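Long-range contact in spindle assembly checkpoint serine/threonine-protein kinase BUB1 (PDB 3ESL), which phosphorylates BUB3 and itself and acts in spindle assembly checkpoint signalling, delaying anaphase until chromosomes are bioriented, the domain here being its conserved N-terminal, TPR-like region: residues Glu126-Glu139 and Leu156-Glu170. Residues are numbered along the deposited sequence; the frame is centred on the assembly and turned at random.
Sequences ENAQFFLEAKVLLE and LSNYEDRLREMNIVE
Tyr-159 sits as a knob among Ala-134, Lys-135 and Leu-138 of helix 131-139 and Glu-126, near the end of helix 115-127; CG anti to the backbone N (chi1 -175°) directs the ring into this hole. From the root outward, CB lies 4.2 Å from Leu-138 CD1, CD2 meets that same methyl, CE2 sits 3.6 Å from Lys-135 N at the ring's edge, the CD1 and CE1 side runs past the Glu-126 carboxylate, and OH, beside Ala-134 CB, donates to Phe-131 O at 2.7 Å. Phe-131 O thus accepts twice, from the hydroxyl and, weakly, from Lys-135 N. Helices 131-139 and 156-165 run antiparallel, axes 10.5 Å apart at 165°, consistent with the helical-hairpin packing of a TPR-like domain. Alongside the tyrosine, Arg-162 grips Glu-126 side-on in a bidentate salt bridge: NE reaches OE2 at 2.8 Å and NH2 reaches OE1 at 2.9 Å, both on syn lone pairs, with the two planes only 14° apart. Replacing Tyr-159 by an alanine would probably leave a gap between the two helices beside Ala-134 and Leu-138 and Phe-131 O without its hydroxyl donor. Beyond the helix end, Ile-168 CD1 makes a CH-pi contact over one face of the Phe-131 ring, while Met-166 SD approaches obliquely as a Met-aromatic contact.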
ATOM      1  N   GLU A 126       5.222  12.470   7.626  1.00 25.20           N
ATOM      2  CA  GLU A 126       6.502  13.135   7.939  1.00 29.08           C
ATOM      3  C   GLU A 126       7.013  13.980   6.767  1.00 30.67           C
ATOM      4  O   GLU A 126       7.340  15.173   6.941  1.00 32.07           O
ATOM      5  CB  GLU A 126       7.559  12.112   8.388  1.00 29.67           C
ATOM      6  CG  GLU A 126       8.980  12.702   8.430  1.00 30.96           C
ATOM      7  CD  GLU A 126      10.044  11.726   8.896  1.00 32.72           C
ATOM      8  OE1 GLU A 126       9.777  10.500   8.987  1.00 31.51           O
ATOM      9  OE2 GLU A 126      11.166  12.202   9.181  1.00 32.96           O
ATOM     10  N   ASN A 127       7.081  13.370   5.588  1.00 27.29           N
ATOM     11  CA  ASN A 127       7.511  14.055   4.369  1.00 33.21           C
ATOM     12  C   ASN A 127       6.610  15.238   4.015  1.00 32.39           C
ATOM     13  O   ASN A 127       7.082  16.245   3.474  1.00 33.14           O
ATOM     14  CB  ASN A 127       7.617  13.081   3.194  1.00 32.21           C
ATOM     15  CG  ASN A 127       8.731  12.053   3.377  1.00 35.82           C
ATOM     16  OD1 ASN A 127       9.706  12.293   4.087  1.00 38.68           O
ATOM     17  ND2 ASN A 127       8.589  10.909   2.724  1.00 36.14           N
ATOM     18  N   ALA A 128       5.324  15.117   4.343  1.00 29.03           N
ATOM     19  CA  ALA A 128       4.363  16.203   4.126  1.00 28.99           C
ATOM     20  C   ALA A 128       4.419  17.227   5.251  1.00 29.43           C
ATOM     21  O   ALA A 128       3.621  18.160   5.279  1.00 29.30           O
ATOM     22  CB  ALA A 128       2.948  15.660   3.996  1.00 27.51           C
ATOM     23  N   GLN A 129       5.348  17.033   6.188  1.00 30.34           N
ATOM     24  CA  GLN A 129       5.550  17.948   7.313  1.00 30.27           C
ATOM     25  C   GLN A 129       4.391  17.996   8.318  1.00 31.30           C
ATOM     26  O   GLN A 129       4.195  18.994   9.014  1.00 32.50           O
ATOM     27  CB  GLN A 129       5.947  19.362   6.825  1.00 30.93           C
ATOM     28  CG  GLN A 129       6.987  19.370   5.727  1.00 29.10           C
ATOM     29  CD  GLN A 129       6.442  19.917   4.434  1.00 27.84           C
ATOM     30  OE1 GLN A 129       6.001  21.068   4.382  1.00 29.13           O
ATOM     31  NE2 GLN A 129       6.502  19.124   3.374  1.00 30.76           N
ATOM     32  N   PHE A 130       3.610  16.914   8.392  1.00 27.35           N
ATOM     33  CA  PHE A 130       2.687  16.737   9.496  1.00 27.00           C
ATOM     34  C   PHE A 130       3.478  16.021  10.584  1.00 30.01           C
ATOM     35  O   PHE A 130       3.242  14.847  10.883  1.00 28.50           O
ATOM     36  CB  PHE A 130       1.441  15.926   9.085  1.00 25.33           C
ATOM     37  CG  PHE A 130       0.503  16.664   8.159  1.00 26.19           C
ATOM     38  CD1 PHE A 130      -0.326  17.682   8.640  1.00 29.42           C
ATOM     39  CD2 PHE A 130       0.447  16.341   6.807  1.00 26.88           C
ATOM     40  CE1 PHE A 130      -1.202  18.361   7.774  1.00 28.38           C
ATOM     41  CE2 PHE A 130      -0.418  17.006   5.940  1.00 25.69           C
ATOM     42  CZ  PHE A 130      -1.243  18.013   6.422  1.00 27.18           C
ATOM     43  N   PHE A 131       4.435  16.737  11.170  1.00 28.91           N
ATOM     44  CA  PHE A 131       5.463  16.101  11.991  1.00 31.83           C
ATOM     45  C   PHE A 131       4.923  15.387  13.226  1.00 32.97           C
ATOM     46  O   PHE A 131       5.261  14.223  13.481  1.00 32.88           O
ATOM     47  CB  PHE A 131       6.574  17.109  12.350  1.00 31.41           C
ATOM     48  CG  PHE A 131       7.398  17.543  11.164  1.00 29.73           C
ATOM     49  CD1 PHE A 131       8.208  16.637  10.492  1.00 30.89           C
ATOM     50  CD2 PHE A 131       7.365  18.869  10.727  1.00 34.27           C
ATOM     51  CE1 PHE A 131       8.963  17.029   9.390  1.00 34.03           C
ATOM     52  CE2 PHE A 131       8.121  19.276   9.633  1.00 32.79           C
ATOM     53  CZ  PHE A 131       8.921  18.358   8.959  1.00 34.28           C
ATOM     54  N   LEU A 132       4.068  16.061  13.983  1.00 33.52           N
ATOM     55  CA  LEU A 132       3.588  15.485  15.234  1.00 35.56           C
ATOM     56  C   LEU A 132       2.474  14.450  15.019  1.00 34.04           C
ATOM     57  O   LEU A 132       2.343  13.501  15.794  1.00 34.26           O
ATOM     58  CB  LEU A 132       3.207  16.578  16.246  1.00 39.75           C
ATOM     59  CG  LEU A 132       4.369  17.531  16.600  1.00 40.80           C
ATOM     60  CD1 LEU A 132       3.910  18.691  17.470  1.00 43.69           C
ATOM     61  CD2 LEU A 132       5.561  16.803  17.233  1.00 42.03           C
ATOM     62  N   GLU A 133       1.709  14.615  13.943  1.00 31.67           N
ATOM     63  CA  GLU A 133       0.734  13.594  13.543  1.00 29.67           C
ATOM     64  C   GLU A 133       1.449  12.291  13.181  1.00 26.66           C
ATOM     65  O   GLU A 133       0.970  11.199  13.527  1.00 27.83           O
ATOM     66  CB  GLU A 133      -0.118  14.072  12.366  1.00 30.68           C
ATOM     67  CG  GLU A 133      -1.074  15.216  12.712  1.00 37.01           C
ATOM     68  CD  GLU A 133      -0.484  16.603  12.460  1.00 40.32           C
ATOM     69  OE1 GLU A 133       0.756  16.767  12.448  1.00 39.64           O
ATOM     70  OE2 GLU A 133      -1.283  17.547  12.272  1.00 45.88           O
ATOM     71  N   ALA A 134       2.584  12.413  12.491  1.00 27.54           N
ATOM     72  CA  ALA A 134       3.391  11.249  12.108  1.00 24.90           C
ATOM     73  C   ALA A 134       3.889  10.474  13.328  1.00 28.20           C
ATOM     74  O   ALA A 134       3.930   9.241  13.312  1.00 26.64           O
ATOM     75  CB  ALA A 134       4.551  11.661  11.217  1.00 26.92           C
ATOM     76  N   LYS A 135       4.251  11.190  14.396  1.00 28.46           N
ATOM     77  CA  LYS A 135       4.694  10.543  15.636  1.00 30.85           C
ATOM     78  C   LYS A 135       3.530   9.805  16.280  1.00 29.83           C
ATOM     79  O   LYS A 135       3.670   8.649  16.675  1.00 31.16           O
ATOM     80  CB  LYS A 135       5.299  11.576  16.611  1.00 30.72           C
ATOM     81  CG  LYS A 135       5.594  11.040  18.002  1.00 35.83           C
ATOM     82  CD  LYS A 135       6.364  12.063  18.829  1.00 37.58           C
ATOM     83  CE  LYS A 135       6.640  11.547  20.230  1.00 42.47           C
ATOM     84  NZ  LYS A 135       7.862  12.184  20.786  1.00 44.30           N
ATOM     85  N   VAL A 136       2.370  10.454  16.345  1.00 28.63           N
ATOM     86  CA  VAL A 136       1.193   9.868  16.981  1.00 28.63           C
ATOM     87  C   VAL A 136       0.776   8.583  16.251  1.00 29.83           C
ATOM     88  O   VAL A 136       0.343   7.612  16.876  1.00 28.27           O
ATOM     89  CB  VAL A 136       0.021  10.865  17.048  1.00 32.20           C
ATOM     90  CG1 VAL A 136      -1.229  10.205  17.626  1.00 32.20           C
ATOM     91  CG2 VAL A 136       0.405  12.073  17.901  1.00 32.86           C
ATOM     92  N   LEU A 137       0.931   8.589  14.932  1.00 25.90           N
ATOM     93  CA  LEU A 137       0.603   7.412  14.134  1.00 26.77           C
ATOM     94  C   LEU A 137       1.478   6.209  14.507  1.00 27.39           C
ATOM     95  O   LEU A 137       0.980   5.083  14.604  1.00 25.53           O
ATOM     96  CB  LEU A 137       0.723   7.742  12.659  1.00 29.52           C
ATOM     97  CG  LEU A 137       0.103   6.799  11.645  1.00 34.12           C
ATOM     98  CD1 LEU A 137      -1.334   6.428  12.023  1.00 29.28           C
ATOM     99  CD2 LEU A 137       0.182   7.500  10.304  1.00 33.52           C
ATOM    100  N   LEU A 138       2.769   6.443  14.736  1.00 24.88           N
ATOM    101  CA  LEU A 138       3.650   5.352  15.183  1.00 27.34           C
ATOM    102  C   LEU A 138       3.221   4.840  16.556  1.00 29.90           C
ATOM    103  O   LEU A 138       3.152   3.629  16.792  1.00 29.87           O
ATOM    104  CB  LEU A 138       5.117   5.778  15.204  1.00 27.21           C
ATOM    105  CG  LEU A 138       5.745   6.089  13.846  1.00 27.56           C
ATOM    106  CD1 LEU A 138       7.105   6.749  14.029  1.00 29.19           C
ATOM    107  CD2 LEU A 138       5.861   4.829  12.968  1.00 27.08           C
ATOM    108  N   GLU A 139       2.892   5.766  17.452  1.00 29.64           N
ATOM    109  CA  GLU A 139       2.415   5.395  18.782  1.00 30.27           C
ATOM    110  C   GLU A 139       1.080   4.639  18.725  1.00 31.53           C
ATOM    111  O   GLU A 139       0.828   3.753  19.541  1.00 30.49           O
ATOM    112  CB  GLU A 139       2.304   6.636  19.674  1.00 34.46           C
ATOM    113  CG  GLU A 139       3.622   7.381  19.821  1.00 37.60           C
ATOM    114  CD  GLU A 139       3.488   8.677  20.601  1.00 40.90           C
ATOM    115  OE1 GLU A 139       2.397   9.293  20.575  1.00 42.19           O
ATOM    116  OE2 GLU A 139       4.488   9.082  21.235  1.00 46.79           O
ATOM    117  N   LEU A 156      10.198   4.618  15.693  1.00 28.54           N
ATOM    118  CA  LEU A 156       9.763   5.751  16.485  1.00 32.99           C
ATOM    119  C   LEU A 156      10.972   6.466  17.095  1.00 33.93           C
ATOM    120  O   LEU A 156      11.065   7.697  17.036  1.00 33.28           O
ATOM    121  CB  LEU A 156       8.796   5.279  17.571  1.00 32.04           C
ATOM    122  CG  LEU A 156       8.196   6.269  18.575  1.00 33.49           C
ATOM    123  CD1 LEU A 156       7.551   7.488  17.899  1.00 33.18           C
ATOM    124  CD2 LEU A 156       7.190   5.554  19.457  1.00 31.89           C
ATOM    125  N   SER A 157      11.904   5.689  17.650  1.00 35.00           N
ATOM    126  CA  SER A 157      13.135   6.246  18.224  1.00 36.03           C
ATOM    127  C   SER A 157      13.934   7.036  17.191  1.00 36.03           C
ATOM    128  O   SER A 157      14.355   8.165  17.466  1.00 38.35           O
ATOM    129  CB  SER A 157      13.998   5.147  18.849  1.00 39.00           C
ATOM    130  OG  SER A 157      15.127   5.705  19.509  1.00 42.38           O
ATOM    131  N   ASN A 158      14.130   6.454  16.006  1.00 35.36           N
ATOM    132  CA  ASN A 158      14.842   7.136  14.926  1.00 36.35           C
ATOM    133  C   ASN A 158      14.130   8.410  14.482  1.00 37.59           C
ATOM    134  O   ASN A 158      14.776   9.401  14.130  1.00 37.94           O
ATOM    135  CB  ASN A 158      15.059   6.208  13.724  1.00 38.73           C
ATOM    136  CG  ASN A 158      15.909   4.991  14.066  1.00 42.72           C
ATOM    137  OD1 ASN A 158      16.577   4.952  15.099  1.00 44.83           O
ATOM    138  ND2 ASN A 158      15.890   3.996  13.191  1.00 42.83           N
ATOM    139  N   TYR A 159      12.799   8.379  14.505  1.00 34.37           N
ATOM    140  CA  TYR A 159      12.005   9.544  14.132  1.00 34.69           C
ATOM    141  C   TYR A 159      12.162  10.683  15.140  1.00 38.09           C
ATOM    142  O   TYR A 159      12.277  11.860  14.758  1.00 36.65           O
ATOM    143  CB  TYR A 159      10.529   9.179  13.965  1.00 33.18           C
ATOM    144  CG  TYR A 159       9.704  10.338  13.458  1.00 31.80           C
ATOM    145  CD1 TYR A 159      10.193  11.166  12.442  1.00 32.27           C
ATOM    146  CD2 TYR A 159       8.448  10.616  13.995  1.00 34.09           C
ATOM    147  CE1 TYR A 159       9.446  12.234  11.974  1.00 32.52           C
ATOM    148  CE2 TYR A 159       7.692  11.692  13.531  1.00 34.34           C
ATOM    149  CZ  TYR A 159       8.204  12.490  12.517  1.00 32.92           C
ATOM    150  OH  TYR A 159       7.475  13.554  12.040  1.00 31.41           O
ATOM    151  N   GLU A 160      12.165  10.336  16.423  1.00 37.56           N
ATOM    152  CA  GLU A 160      12.414  11.333  17.467  1.00 43.53           C
ATOM    153  C   GLU A 160      13.792  11.997  17.318  1.00 41.70           C
ATOM    154  O   GLU A 160      13.943  13.179  17.627  1.00 45.42           O
ATOM    155  CB  GLU A 160      12.209  10.730  18.858  1.00 42.43           C
ATOM    156  CG  GLU A 160      10.748  10.387  19.127  1.00 45.51           C
ATOM    157  CD  GLU A 160      10.514   9.653  20.436  1.00 46.90           C
ATOM    158  OE1 GLU A 160      11.457   9.018  20.960  1.00 49.97           O
ATOM    159  OE2 GLU A 160       9.369   9.701  20.936  1.00 49.62           O
ATOM    160  N   ASP A 161      14.773  11.243  16.819  1.00 42.40           N
ATOM    161  CA  ASP A 161      16.100  11.779  16.511  1.00 43.06           C
ATOM    162  C   ASP A 161      16.047  12.772  15.353  1.00 44.34           C
ATOM    163  O   ASP A 161      16.769  13.773  15.354  1.00 40.96           O
ATOM    164  CB  ASP A 161      17.076  10.658  16.157  1.00 46.45           C
ATOM    165  CG  ASP A 161      17.419   9.778  17.338  1.00 49.67           C
ATOM    166  OD1 ASP A 161      17.284  10.235  18.498  1.00 50.19           O
ATOM    167  OD2 ASP A 161      17.829   8.619  17.098  1.00 51.77           O
ATOM    168  N   ARG A 162      15.205  12.483  14.361  1.00 39.58           N
ATOM    169  CA  ARG A 162      15.021  13.396  13.233  1.00 38.76           C
ATOM    170  C   ARG A 162      14.283  14.653  13.672  1.00 39.24           C
ATOM    171  O   ARG A 162      14.590  15.751  13.198  1.00 39.88           O
ATOM    172  CB  ARG A 162      14.306  12.707  12.066  1.00 38.71           C
ATOM    173  CG  ARG A 162      15.107  11.559  11.454  1.00 37.83           C
ATOM    174  CD  ARG A 162      14.589  11.146  10.074  1.00 39.45           C
ATOM    175  NE  ARG A 162      13.237  10.576  10.111  1.00 36.42           N
ATOM    176  CZ  ARG A 162      12.953   9.320  10.448  1.00 37.75           C
ATOM    177  NH1 ARG A 162      13.918   8.478  10.806  1.00 39.21           N
ATOM    178  NH2 ARG A 162      11.692   8.903  10.433  1.00 36.64           N
ATOM    179  N   LEU A 163      13.326  14.486  14.589  1.00 39.65           N
ATOM    180  CA  LEU A 163      12.555  15.598  15.144  1.00 40.81           C
ATOM    181  C   LEU A 163      13.451  16.581  15.890  1.00 44.65           C
ATOM    182  O   LEU A 163      13.313  17.801  15.734  1.00 43.14           O
ATOM    183  CB  LEU A 163      11.446  15.077  16.067  1.00 42.14           C
ATOM    184  CG  LEU A 163       9.969  15.172  15.638  1.00 43.14           C
ATOM    185  CD1 LEU A 163       9.748  15.217  14.121  1.00 43.28           C
ATOM    186  CD2 LEU A 163       9.133  14.070  16.279  1.00 40.51           C
ATOM    187  N   ARG A 164      14.375  16.042  16.685  1.00 45.81           N
ATOM    188  CA  ARG A 164      15.341  16.861  17.429  1.00 48.62           C
ATOM    189  C   ARG A 164      16.281  17.651  16.518  1.00 48.94           C
ATOM    190  O   ARG A 164      16.636  18.789  16.835  1.00 47.72           O
ATOM    191  CB  ARG A 164      16.138  16.004  18.411  1.00 50.27           C
ATOM    192  CG  ARG A 164      15.386  15.707  19.698  1.00 55.03           C
ATOM    193  CD  ARG A 164      16.309  15.123  20.761  1.00 58.92           C
ATOM    194  NE  ARG A 164      16.501  13.684  20.584  1.00 62.82           N
ATOM    195  CZ  ARG A 164      15.722  12.751  21.127  1.00 64.51           C
ATOM    196  NH1 ARG A 164      14.686  13.093  21.887  1.00 65.28           N
ATOM    197  NH2 ARG A 164      15.977  11.467  20.905  1.00 64.32           N
ATOM    198  N   GLU A 165      16.665  17.047  15.391  1.00 48.79           N
ATOM    199  CA  GLU A 165      17.486  17.701  14.362  1.00 52.39           C
ATOM    200  C   GLU A 165      16.782  18.874  13.661  1.00 51.59           C
ATOM    201  O   GLU A 165      17.439  19.693  13.005  1.00 50.48           O
ATOM    202  CB  GLU A 165      17.978  16.679  13.326  1.00 52.49           C
ATOM    203  CG  GLU A 165      19.045  15.726  13.865  1.00 56.46           C
ATOM    204  CD  GLU A 165      19.458  14.665  12.862  1.00 58.49           C
ATOM    205  OE1 GLU A 165      18.595  13.853  12.452  1.00 61.62           O
ATOM    206  OE2 GLU A 165      20.653  14.632  12.492  1.00 61.36           O
ATOM    207  N   MET A 166      15.458  18.939  13.798  1.00 50.98           N
ATOM    208  CA  MET A 166      14.659  20.051  13.268  1.00 52.34           C
ATOM    209  C   MET A 166      14.094  20.954  14.384  1.00 51.91           C
ATOM    210  O   MET A 166      13.282  21.846  14.113  1.00 49.46           O
ATOM    211  CB  MET A 166      13.502  19.537  12.391  1.00 53.04           C
ATOM    212  CG  MET A 166      13.878  18.571  11.274  1.00 54.17           C
ATOM    213  SD  MET A 166      12.430  18.074  10.300  1.00 57.03           S
ATOM    214  CE  MET A 166      12.973  16.494   9.654  1.00 55.73           C
ATOM    215  N   ASN A 167      14.517  20.714  15.627  1.00 51.98           N
ATOM    216  CA  ASN A 167      14.094  21.518  16.790  1.00 54.45           C
ATOM    217  C   ASN A 167      12.580  21.478  17.061  1.00 56.82           C
ATOM    218  O   ASN A 167      11.974  22.508  17.380  1.00 56.92           O
ATOM    219  CB  ASN A 167      14.554  22.990  16.659  1.00 53.75           C
ATOM    220  CG  ASN A 167      16.051  23.135  16.408  1.00 53.31           C
ATOM    221  OD1 ASN A 167      16.879  22.680  17.200  1.00 51.31           O
ATOM    222  ND2 ASN A 167      16.402  23.799  15.308  1.00 50.64           N
ATOM    223  N   ILE A 168      11.978  20.295  16.945  1.00 58.65           N
ATOM    224  CA  ILE A 168      10.518  20.159  17.033  1.00 60.97           C
ATOM    225  C   ILE A 168      10.055  19.527  18.346  1.00 64.78           C
ATOM    226  O   ILE A 168      10.530  18.455  18.727  1.00 66.68           O
ATOM    227  CB  ILE A 168       9.945  19.357  15.828  1.00 58.29           C
ATOM    228  CG1 ILE A 168      10.240  20.082  14.512  1.00 55.99           C
ATOM    229  CG2 ILE A 168       8.437  19.120  15.988  1.00 57.17           C
ATOM    230  CD1 ILE A 168       9.999  19.249  13.277  1.00 55.40           C
ATOM    231  N   VAL A 169       9.126  20.209  19.020  1.00 69.96           N
ATOM    232  CA  VAL A 169       8.448  19.704  20.227  1.00 74.36           C
ATOM    233  C   VAL A 169       7.014  20.244  20.315  1.00 77.12           C
ATOM    234  O   VAL A 169       6.686  21.250  19.682  1.00 77.61           O
ATOM    235  CB  VAL A 169       9.211  20.057  21.545  1.00 74.97           C
ATOM    236  CG1 VAL A 169      10.194  18.952  21.926  1.00 75.07           C
ATOM    237  CG2 VAL A 169       9.904  21.424  21.452  1.00 75.13           C
ATOM    238  N   GLU A 170       6.166  19.571  21.095  1.00 80.52           N
ATOM    239  CA  GLU A 170       4.791  20.035  21.332  1.00 83.36           C
ATOM    240  C   GLU A 170       4.713  21.190  22.335  1.00 84.39           C
ATOM    241  O   GLU A 170       5.590  21.348  23.189  1.00 85.10           O
ATOM    242  CB  GLU A 170       3.882  18.888  21.798  1.00 83.85           C
ATOM    243  CG  GLU A 170       3.103  18.209  20.676  1.00 84.66           C
ATOM    244  CD  GLU A 170       1.618  18.039  20.989  1.00 84.95           C
ATOM    245  OE1 GLU A 170       1.276  17.472  22.051  1.00 85.22           O
ATOM    246  OE2 GLU A 170       0.788  18.469  20.160  1.00 84.34           O
TER